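Local atomic coordinates of phytase (Citrobacter braakii, PDB entry 3ZHC), a protein that belongs to branch 2 of the histidine phosphatase superfamily, with a mixed beta sheet flanked by helices. Residues B[361-375]-B[393-407]. The protein carries 2 engineered substitutions. Numbering follows the deposited sequence. Where two conformers were deposited one is given.
Sequences RTSDNTDWVQVSFVY and AGKVDLKLIACEEKN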
loop_
_atom_site.group_PDB
_atom_site.type_symbol
_atom_site.label_atom_id
_atom_site.label_comp_id
_atom_site.label_asym_id
_atom_site.label_seq_id
_atom_site.Cartn_x
_atom_site.Cartn_y
_atom_site.Cartn_z
ATOM N N ARG B 361 -9.317 -28.727 -16.363
ATOM C CA ARG B 361 -8.520 -28.621 -17.588
ATOM C C ARG B 361 -9.021 -29.733 -18.499
ATOM O O ARG B 361 -9.008 -30.906 -18.110
ATOM C CB ARG B 361 -7.047 -28.778 -17.287
ATOM C CG ARG B 361 -6.095 -28.632 -18.497
ATOM C CD ARG B 361 -4.670 -29.094 -18.122
ATOM N NE ARG B 361 -3.797 -28.038 -17.624
ATOM C CZ ARG B 361 -2.677 -28.240 -16.910
ATOM N NH1 ARG B 361 -2.257 -29.483 -16.570
ATOM N NH2 ARG B 361 -1.960 -27.186 -16.520
ATOM N N THR B 362 -9.471 -29.360 -19.704
ATOM C CA THR B 362 -10.054 -30.312 -20.684
ATOM C C THR B 362 -9.085 -31.393 -21.159
ATOM O O THR B 362 -9.475 -32.563 -21.275
ATOM C CB THR B 362 -10.579 -29.575 -21.954
ATOM O OG1 THR B 362 -11.380 -28.458 -21.569
ATOM C CG2 THR B 362 -11.404 -30.522 -22.843
ATOM N N SER B 363 -7.834 -30.995 -21.428
ATOM C CA SER B 363 -6.806 -31.912 -22.001
ATOM C C SER B 363 -6.497 -33.174 -21.168
ATOM O O SER B 363 -6.176 -34.232 -21.745
ATOM C CB SER B 363 -5.502 -31.148 -22.286
ATOM O OG SER B 363 -5.004 -30.546 -21.109
ATOM N N ASP B 364 -6.591 -33.070 -19.835
ATOM C CA ASP B 364 -6.335 -34.239 -18.918
ATOM C C ASP B 364 -7.363 -34.434 -17.760
ATOM O O ASP B 364 -7.159 -35.291 -16.891
ATOM C CB ASP B 364 -4.890 -34.159 -18.362
ATOM C CG ASP B 364 -4.585 -32.832 -17.667
ATOM O OD1 ASP B 364 -5.529 -32.039 -17.453
ATOM O OD2 ASP B 364 -3.398 -32.585 -17.336
ATOM N N ASN B 365 -8.453 -33.649 -17.768
ATOM C CA ASN B 365 -9.492 -33.684 -16.712
ATOM C C ASN B 365 -8.948 -33.438 -15.267
ATOM O O ASN B 365 -9.504 -33.955 -14.293
ATOM C CB ASN B 365 -10.320 -34.983 -16.828
ATOM C CG ASN B 365 -10.966 -35.150 -18.230
ATOM O OD1 ASN B 365 -10.982 -34.211 -19.051
ATOM N ND2 ASN B 365 -11.495 -36.338 -18.498
ATOM N N THR B 366 -7.866 -32.636 -15.169
ATOM C CA THR B 366 -7.266 -32.240 -13.891
ATOM C C THR B 366 -8.012 -31.037 -13.322
ATOM O O THR B 366 -8.332 -30.101 -14.063
ATOM C CB THR B 366 -5.768 -31.862 -14.028
ATOM O OG1 THR B 366 -5.608 -30.938 -15.094
ATOM C CG2 THR B 366 -4.927 -33.086 -14.310
ATOM N N ASP B 367 -8.276 -31.061 -12.012
ATOM C CA ASP B 367 -9.038 -29.996 -11.326
ATOM C C ASP B 367 -8.113 -28.959 -10.664
ATOM O O ASP B 367 -7.153 -29.318 -9.973
ATOM C CB ASP B 367 -9.976 -30.607 -10.301
ATOM C CG ASP B 367 -10.988 -31.581 -10.934
ATOM O OD1 ASP B 367 -11.567 -31.253 -12.002
ATOM O OD2 ASP B 367 -11.203 -32.669 -10.355
ATOM N N TRP B 368 -8.428 -27.674 -10.897
ATOM C CA TRP B 368 -7.652 -26.536 -10.399
ATOM C C TRP B 368 -8.563 -25.524 -9.699
ATOM O O TRP B 368 -9.737 -25.402 -10.050
ATOM C CB TRP B 368 -6.892 -25.876 -11.556
ATOM C CG TRP B 368 -6.094 -26.891 -12.354
ATOM C CD1 TRP B 368 -6.548 -27.651 -13.403
ATOM C CD2 TRP B 368 -4.727 -27.265 -12.154
ATOM N NE1 TRP B 368 -5.549 -28.466 -13.872
ATOM C CE2 TRP B 368 -4.417 -28.254 -13.130
ATOM C CE3 TRP B 368 -3.725 -26.857 -11.258
ATOM C CZ2 TRP B 368 -3.143 -28.843 -13.227
ATOM C CZ3 TRP B 368 -2.455 -27.446 -11.354
ATOM C CH2 TRP B 368 -2.177 -28.428 -12.333
ATOM N N VAL B 369 -8.004 -24.808 -8.712
ATOM C CA VAL B 369 -8.743 -23.831 -7.908
ATOM C C VAL B 369 -8.196 -22.429 -8.103
ATOM O O VAL B 369 -7.008 -22.206 -7.872
ATOM C CB VAL B 369 -8.683 -24.167 -6.384
ATOM C CG1 VAL B 369 -9.476 -23.134 -5.569
ATOM C CG2 VAL B 369 -9.199 -25.551 -6.117
ATOM N N GLN B 370 -9.061 -21.491 -8.530
ATOM C CA GLN B 370 -8.700 -20.068 -8.651
ATOM C C GLN B 370 -9.427 -19.282 -7.576
ATOM O O GLN B 370 -10.616 -19.529 -7.324
ATOM C CB GLN B 370 -9.055 -19.496 -10.029
ATOM C CG GLN B 370 -8.331 -18.159 -10.295
ATOM C CD GLN B 370 -8.548 -17.643 -11.670
ATOM O OE1 GLN B 370 -9.687 -17.473 -12.105
ATOM N NE2 GLN B 370 -7.450 -17.374 -12.389
ATOM N N VAL B 371 -8.713 -18.338 -6.947
ATOM C CA VAL B 371 -9.247 -17.519 -5.870
ATOM C C VAL B 371 -9.272 -16.056 -6.313
ATOM O O VAL B 371 -8.267 -15.536 -6.799
ATOM C CB VAL B 371 -8.421 -17.642 -4.567
ATOM C CG1 VAL B 371 -9.127 -16.894 -3.409
ATOM C CG2 VAL B 371 -8.203 -19.085 -4.202
ATOM N N SER B 372 -10.427 -15.407 -6.139
ATOM C CA SER B 372 -10.616 -14.007 -6.513
ATOM C C SER B 372 -11.346 -13.239 -5.440
ATOM O O SER B 372 -11.988 -13.830 -4.572
ATOM C CB SER B 372 -11.434 -13.920 -7.804
ATOM O OG SER B 372 -10.770 -14.563 -8.860
ATOM N N PHE B 373 -11.239 -11.912 -5.498
ATOM C CA PHE B 373 -12.058 -11.046 -4.653
ATOM C C PHE B 373 -12.912 -10.170 -5.563
ATOM O O PHE B 373 -12.380 -9.341 -6.278
ATOM C CB PHE B 373 -11.253 -10.195 -3.656
ATOM C CG PHE B 373 -12.105 -9.706 -2.502
ATOM C CD1 PHE B 373 -12.865 -8.558 -2.616
ATOM C CD2 PHE B 373 -12.165 -10.436 -1.298
ATOM C CE1 PHE B 373 -13.669 -8.124 -1.539
ATOM C CE2 PHE B 373 -12.964 -10.007 -0.231
ATOM C CZ PHE B 373 -13.710 -8.858 -0.352
ATOM N N VAL B 374 -14.239 -10.383 -5.524
ATOM C CA VAL B 374 -15.214 -9.612 -6.329
ATOM C C VAL B 374 -15.918 -8.593 -5.413
ATOM O O VAL B 374 -16.414 -8.951 -4.336
ATOM C CB VAL B 374 -16.225 -10.536 -7.029
ATOM C CG1 VAL B 374 -17.265 -9.737 -7.782
ATOM C CG2 VAL B 374 -15.495 -11.475 -7.971
ATOM N N TYR B 375 -15.953 -7.335 -5.859
ATOM C CA TYR B 375 -16.446 -6.217 -5.061
ATOM C C TYR B 375 -16.915 -5.061 -5.946
ATOM O O TYR B 375 -16.716 -5.084 -7.156
ATOM C CB TYR B 375 -15.310 -5.711 -4.182
ATOM C CG TYR B 375 -14.223 -4.993 -4.988
ATOM C CD1 TYR B 375 -13.299 -5.716 -5.792
ATOM C CD2 TYR B 375 -14.125 -3.592 -4.969
ATOM C CE1 TYR B 375 -12.302 -5.038 -6.545
ATOM C CE2 TYR B 375 -13.137 -2.909 -5.714
ATOM C CZ TYR B 375 -12.236 -3.629 -6.494
ATOM O OH TYR B 375 -11.298 -2.960 -7.199
ATOM N N ALA B 393 -18.128 -5.749 -12.262
ATOM C CA ALA B 393 -17.764 -5.502 -10.880
ATOM C C ALA B 393 -16.261 -5.562 -10.799
ATOM O O ALA B 393 -15.612 -6.158 -11.669
ATOM C CB ALA B 393 -18.384 -6.550 -9.963
ATOM N N GLY B 394 -15.693 -4.946 -9.770
ATOM C CA GLY B 394 -14.265 -5.033 -9.527
ATOM C C GLY B 394 -13.890 -6.490 -9.241
ATOM O O GLY B 394 -14.663 -7.229 -8.630
ATOM N N LYS B 395 -12.715 -6.897 -9.706
ATOM C CA LYS B 395 -12.212 -8.252 -9.489
ATOM C C LYS B 395 -10.691 -8.195 -9.366
ATOM O O LYS B 395 -10.006 -7.671 -10.271
ATOM C CB LYS B 395 -12.653 -9.181 -10.621
ATOM C CG LYS B 395 -12.385 -10.663 -10.367
ATOM C CD LYS B 395 -13.146 -11.572 -11.372
ATOM C CE LYS B 395 -12.984 -13.088 -11.015
ATOM N NZ LYS B 395 -13.876 -14.029 -11.827
ATOM N N VAL B 396 -10.178 -8.713 -8.241
ATOM C CA VAL B 396 -8.758 -8.789 -7.956
ATOM C C VAL B 396 -8.368 -10.261 -7.888
ATOM O O VAL B 396 -8.963 -11.030 -7.129
ATOM C CB VAL B 396 -8.393 -8.081 -6.624
ATOM C CG1 VAL B 396 -6.946 -8.371 -6.230
ATOM C CG2 VAL B 396 -8.625 -6.575 -6.733
ATOM N N ASP B 397 -7.365 -10.641 -8.690
ATOM C CA ASP B 397 -6.863 -12.008 -8.737
ATOM C C ASP B 397 -6.009 -12.248 -7.493
ATOM O O ASP B 397 -4.997 -11.573 -7.302
ATOM C CB ASP B 397 -6.045 -12.238 -10.027
ATOM C CG ASP B 397 -5.820 -13.730 -10.346
ATOM O OD1 ASP B 397 -6.043 -14.639 -9.450
ATOM O OD2 ASP B 397 -5.414 -14.000 -11.517
ATOM N N LEU B 398 -6.430 -13.197 -6.651
ATOM C CA LEU B 398 -5.703 -13.538 -5.425
ATOM C C LEU B 398 -4.739 -14.704 -5.700
ATOM O O LEU B 398 -5.029 -15.587 -6.545
ATOM C CB LEU B 398 -6.663 -13.868 -4.284
ATOM C CG LEU B 398 -7.698 -12.773 -3.962
ATOM C CD1 LEU B 398 -8.546 -13.215 -2.830
ATOM C CD2 LEU B 398 -7.041 -11.417 -3.634
ATOM N N LYS B 399 -3.606 -14.693 -4.976
ATOM C CA LYS B 399 -2.544 -15.682 -5.143
ATOM C C LYS B 399 -2.356 -16.528 -3.868
ATOM O O LYS B 399 -1.999 -15.990 -2.798
ATOM C CB LYS B 399 -1.228 -14.985 -5.505
ATOM C CG LYS B 399 -1.316 -13.964 -6.677
ATOM C CD LYS B 399 -1.835 -14.575 -7.973
ATOM C CE LYS B 399 -1.936 -13.508 -9.084
ATOM N NZ LYS B 399 -2.468 -14.060 -10.375
ATOM N N LEU B 400 -2.600 -17.844 -3.987
ATOM C CA LEU B 400 -2.372 -18.804 -2.911
ATOM C C LEU B 400 -0.966 -19.335 -3.167
ATOM O O LEU B 400 -0.793 -20.381 -3.797
ATOM C CB LEU B 400 -3.414 -19.938 -2.902
ATOM C CG LEU B 400 -4.700 -19.730 -2.136
ATOM C CD1 LEU B 400 -5.665 -20.865 -2.421
ATOM C CD2 LEU B 400 -4.404 -19.636 -0.647
ATOM N N ILE B 401 0.028 -18.599 -2.667
ATOM C CA ILE B 401 1.464 -18.895 -2.896
ATOM C C ILE B 401 1.943 -20.232 -2.264
ATOM O O ILE B 401 2.774 -20.938 -2.854
ATOM C CB ILE B 401 2.358 -17.733 -2.382
ATOM C CG1 ILE B 401 2.065 -16.431 -3.144
ATOM C CG2 ILE B 401 3.839 -18.070 -2.526
ATOM C CD1 ILE B 401 2.736 -15.237 -2.537
ATOM N N ALA B 402 1.410 -20.562 -1.081
ATOM C CA ALA B 402 1.787 -21.792 -0.337
ATOM C C ALA B 402 1.490 -23.132 -1.056
ATOM O O ALA B 402 2.048 -24.169 -0.660
ATOM C CB ALA B 402 1.120 -21.795 1.045
ATOM N N CYS B 403 0.617 -23.115 -2.087
ATOM C CA CYS B 403 0.286 -24.330 -2.872
ATOM C C CYS B 403 1.513 -24.961 -3.502
ATOM O O CYS B 403 2.389 -24.256 -4.004
ATOM C CB CYS B 403 -0.736 -24.023 -3.982
ATOM S SG CYS B 403 -2.410 -23.823 -3.423
ATOM N N GLU B 404 1.564 -26.292 -3.476
ATOM C CA GLU B 404 2.690 -27.049 -4.039
ATOM C C GLU B 404 2.655 -27.039 -5.559
ATOM O O GLU B 404 3.621 -26.633 -6.204
ATOM C CB GLU B 404 2.658 -28.500 -3.563
ATOM C CG GLU B 404 2.821 -28.701 -2.073
ATOM C CD GLU B 404 4.266 -28.746 -1.623
ATOM O OE1 GLU B 404 5.047 -27.834 -1.999
ATOM O OE2 GLU B 404 4.622 -29.703 -0.879
ATOM N N GLU B 405 1.522 -27.491 -6.111
ATOM C CA GLU B 405 1.325 -27.631 -7.546
ATOM C C GLU B 405 0.525 -26.440 -8.079
ATOM O O GLU B 405 -0.600 -26.194 -7.613
ATOM C CB GLU B 405 0.567 -28.935 -7.848
ATOM C CG GLU B 405 1.123 -30.227 -7.152
ATOM C CD GLU B 405 0.013 -31.273 -6.854
ATOM O OE1 GLU B 405 -0.709 -31.697 -7.796
ATOM O OE2 GLU B 405 -0.138 -31.651 -5.660
ATOM N N LYS B 406 1.105 -25.709 -9.046
ATOM C CA LYS B 406 0.456 -24.557 -9.701
ATOM C C LYS B 406 0.334 -24.727 -11.232
ATOM O O LYS B 406 1.132 -25.427 -11.852
ATOM C CB LYS B 406 1.236 -23.238 -9.441
ATOM C CG LYS B 406 0.783 -22.357 -8.251
ATOM C CD LYS B 406 1.351 -22.788 -6.907
ATOM C CE LYS B 406 1.382 -21.594 -5.911
ATOM N NZ LYS B 406 2.480 -20.564 -6.237
ATOM N N ASN B 407 -0.679 -24.058 -11.806
ATOM C CA ASN B 407 -0.879 -23.943 -13.275
ATOM C C ASN B 407 0.054 -22.949 -13.906
ATOM O O ASN B 407 0.763 -22.216 -13.214
ATOM C CB ASN B 407 -2.346 -23.475 -13.613
ATOM C CG ASN B 407 -3.290 -24.588 -13.850
ATOM O OD1 ASN B 407 -4.498 -24.383 -13.817
ATOM N ND2 ASN B 407 -2.774 -25.774 -14.108
HETATM O O HOH W 1 -6.191 -17.750 -7.757
#
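F373 and V396 face each other as an antiparallel hydrogen-bonded pair, with F373 N donating to V396 O at 2.9 Å and V396 N returning to F373 O. The next hydrogen-bonded pair, Y375 with G394, is less even: Y375 N donates to G394 O, and the bond from G394 N back to Y375 O is weak, bent to 122°. At V371 and L398, L398 N donates to V371 O, while a water links V371 N to L398 O in place of a direct return bond.

A CH-pi contact marks the Y375 end. With chi1 at 71°, the phenol is swung between its own backbone N and carbonyl carbon, which brings one ring face over G394, whose CA lies 4.0 Å from the ring centroid; Y375 OH is held by P342 O.

Pairing of this kind adds strand 394-398 to the mixed sheet of the histidine phosphatase fold, where strand 366-375 also pairs with 353-361 and, nearer its start, with 412-413.

Apolar packing divides between the two faces. On that of F373, V371 spreads its methyls, CG1 meeting L398 CD1 at 3.8 Å while CG2 touches L400 CD1 at 3.6 Å. On the other, the extended K395 chain runs past V374 CG2 and brings CE within 3.4 Å of S372 OG, its ammonium going on to E357 and the ring of W87.

Flat groups meet where the chain returns at N407. Its amide lies over one face of the W368 indole, the planes 39° apart. As modelled, N407 ND2 is 2.9 Å from R361 NH2, two donors that cannot bond each other, so which end of the amide is nitrogen is doubtful. The indole NE1 donates to T366 OG1, which helps fix the ring's rotation, while W368 CZ2 sits against a face of the R361 guanidinium.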